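Local structure of uncharacterized NTF-2 like protein (Burkholderia xenovorans LB400, 3EN8) at residues A90-I95 against Q108-P113. The protein is of unknown function but has an NTF2-like, SnoaL-type fold, forms a two-chain assembly and binds a calcium ion. Sequence-based numbering, arbitrary orientation.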
loop_
_atom_site.group_PDB
_atom_site.type_symbol
_atom_site.label_atom_id
_atom_site.label_comp_id
_atom_site.label_asym_id
_atom_site.label_seq_id
_atom_site.Cartn_x
_atom_site.Cartn_y
_atom_site.Cartn_z
ATOM N N ALA A 90 13.536 -2.217 2.674
ATOM C CA ALA A 90 12.393 -1.899 1.835
ATOM C C ALA A 90 11.177 -1.665 2.702
ATOM O O ALA A 90 10.829 -2.478 3.553
ATOM C CB ALA A 90 12.138 -3.001 0.861
ATOM N N TYR A 91 10.578 -0.505 2.480
ATOM C CA TYR A 91 9.256 -0.169 3.026
ATOM C C TYR A 91 8.235 -0.883 2.166
ATOM O O TYR A 91 8.024 -0.548 0.977
ATOM C CB TYR A 91 9.020 1.355 3.010
ATOM C CG TYR A 91 9.758 2.106 4.069
ATOM C CD1 TYR A 91 9.208 2.297 5.327
ATOM C CD2 TYR A 91 11.033 2.632 3.814
ATOM C CE1 TYR A 91 9.903 2.990 6.322
ATOM C CE2 TYR A 91 11.734 3.333 4.797
ATOM C CZ TYR A 91 11.169 3.504 6.052
ATOM O OH TYR A 91 11.846 4.188 7.043
ATOM N N THR A 92 7.597 -1.870 2.793
ATOM C CA THR A 92 6.754 -2.832 2.112
ATOM C C THR A 92 5.292 -2.677 2.540
ATOM O O THR A 92 4.950 -2.258 3.646
ATOM C CB THR A 92 7.300 -4.279 2.319
ATOM O OG1 THR A 92 8.703 -4.315 2.007
ATOM C CG2 THR A 92 6.566 -5.272 1.397
ATOM N N VAL A 93 4.452 -2.927 1.579
ATOM C CA VAL A 93 2.986 -2.935 1.763
ATOM C C VAL A 93 2.437 -4.214 1.208
ATOM O O VAL A 93 2.696 -4.584 0.083
ATOM C CB VAL A 93 2.295 -1.731 1.072
ATOM C CG1 VAL A 93 0.749 -1.866 1.176
ATOM C CG2 VAL A 93 2.744 -0.401 1.685
ATOM N N SER A 94 1.681 -4.917 2.038
ATOM C CA SER A 94 0.985 -6.077 1.591
ATOM C C SER A 94 -0.531 -5.863 1.796
ATOM O O SER A 94 -0.999 -5.742 2.955
ATOM C CB SER A 94 1.437 -7.321 2.388
ATOM O OG SER A 94 0.563 -8.436 2.260
ATOM N N ILE A 95 -1.229 -5.880 0.687
ATOM C CA ILE A 95 -2.683 -5.711 0.656
ATOM C C ILE A 95 -3.282 -7.088 0.499
ATOM O O ILE A 95 -3.010 -7.762 -0.508
ATOM C CB ILE A 95 -3.142 -4.805 -0.524
ATOM C CG1 ILE A 95 -2.421 -3.483 -0.564
ATOM C CG2 ILE A 95 -4.680 -4.668 -0.511
ATOM C CD1 ILE A 95 -2.443 -2.853 -1.976
ATOM N N GLN A 108 1.607 -6.895 -3.307
ATOM C CA GLN A 108 2.740 -6.339 -2.607
ATOM C C GLN A 108 3.472 -5.243 -3.394
ATOM O O GLN A 108 3.655 -5.320 -4.603
ATOM C CB GLN A 108 3.729 -7.440 -2.230
ATOM C CG GLN A 108 3.334 -8.334 -1.058
ATOM C CD GLN A 108 4.353 -9.473 -0.840
ATOM O OE1 GLN A 108 4.534 -10.326 -1.696
ATOM N NE2 GLN A 108 4.980 -9.502 0.337
ATOM N N TYR A 109 3.872 -4.234 -2.635
ATOM C CA TYR A 109 4.745 -3.161 -3.095
ATOM C C TYR A 109 5.990 -3.051 -2.196
ATOM O O TYR A 109 5.907 -3.130 -0.976
ATOM C CB TYR A 109 4.007 -1.846 -2.992
ATOM C CG TYR A 109 2.894 -1.684 -3.997
ATOM C CD1 TYR A 109 1.639 -2.145 -3.742
ATOM C CD2 TYR A 109 3.142 -1.094 -5.244
ATOM C CE1 TYR A 109 0.605 -1.996 -4.668
ATOM C CE2 TYR A 109 2.118 -0.909 -6.159
ATOM C CZ TYR A 109 0.874 -1.367 -5.878
ATOM O OH TYR A 109 -0.098 -1.205 -6.804
ATOM N N PHE A 110 7.092 -2.764 -2.830
ATOM C CA PHE A 110 8.402 -2.708 -2.192
ATOM C C PHE A 110 9.033 -1.393 -2.547
ATOM O O PHE A 110 9.370 -1.157 -3.698
ATOM C CB PHE A 110 9.286 -3.862 -2.677
ATOM C CG PHE A 110 8.641 -5.222 -2.553
ATOM C CD1 PHE A 110 8.757 -5.944 -1.377
ATOM C CD2 PHE A 110 7.923 -5.780 -3.619
ATOM C CE1 PHE A 110 8.179 -7.203 -1.258
ATOM C CE2 PHE A 110 7.324 -7.051 -3.488
ATOM C CZ PHE A 110 7.461 -7.738 -2.317
ATOM N N SER A 111 9.108 -0.510 -1.561
ATOM C CA SER A 111 9.519 0.865 -1.793
ATOM C C SER A 111 10.812 1.207 -1.048
ATOM O O SER A 111 11.144 0.618 -0.014
ATOM C CB SER A 111 8.362 1.829 -1.459
ATOM O OG SER A 111 8.237 2.050 -0.092
ATOM N N ASP A 112 11.547 2.153 -1.621
ATOM C CA ASP A 112 12.786 2.641 -1.015
ATOM C C ASP A 112 12.542 3.781 -0.023
ATOM O O ASP A 112 11.584 4.554 -0.182
ATOM C CB ASP A 112 13.750 3.152 -2.083
ATOM C CG ASP A 112 14.258 2.055 -2.971
ATOM O OD1 ASP A 112 14.880 1.110 -2.459
ATOM O OD2 ASP A 112 14.042 2.151 -4.188
ATOM N N PRO A 113 13.409 3.903 0.996
ATOM C CA PRO A 113 13.445 5.135 1.768
ATOM C C PRO A 113 13.742 6.291 0.850
ATOM O O PRO A 113 14.408 6.111 -0.189
ATOM C CB PRO A 113 14.652 4.936 2.710
ATOM C CG PRO A 113 14.957 3.521 2.658
ATOM C CD PRO A 113 14.584 3.068 1.299
#
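Tyr91 and Ser111 form one hydrogen-bonded pair of an antiparallel beta hairpin, and Val93 and Tyr109 form the next. The hairpin, strands 88-99 and 102-111, lies in the middle of the curved mixed sheet of this NTF2-like fold. The side chains of these two pairs lie on one face of the sheet, and those of Thr92, Phe110, Ser94 and Gln108 lie on the other.

On the first face, the Tyr91 ring meets Pro113 just past the end of the strand. Pro113 CG lies at the ring edge, in its plane, 3.9 Å from Tyr91 CE2. Nearer the middle, Val93 CB faces Tyr109 CB at 4.4 Å. Ile95 CD1 then reaches the edge of the Tyr109 ring, 4.2 Å from CE1. Val93 and Tyr109 also pack on each other's copies in the second subunit, and Tyr109 OH is hydrogen-bonded to Glu80 of the second subunit. This face is therefore part of the subunit interface.

On the opposite face, Thr92 CG2 stands anti to the backbone N and touches Phe110 CD1 at 3.6 Å. The two side chains cross obliquely. Ser94 CB lies against Gln108 CG. Beyond CG the Gln108 chain is extended, and its amide is hydrogen-bonded to Tyr81 and Arg55.

The Val93-Tyr109 backbone bonds are nearly straight, 164° and 165° at the hydrogen. The Tyr91-Ser111 bonds are more bent. Here Ser111 OG sits between its own backbone N and carbonyl carbon (chi1 79°), within 3.3 Å of Tyr91 CB. It donates a second bond to Tyr91 O. Ser111 N and Ser111 OG each lie 2.8 Å from Tyr91 O, and they approach from opposite faces of the carbonyl plane.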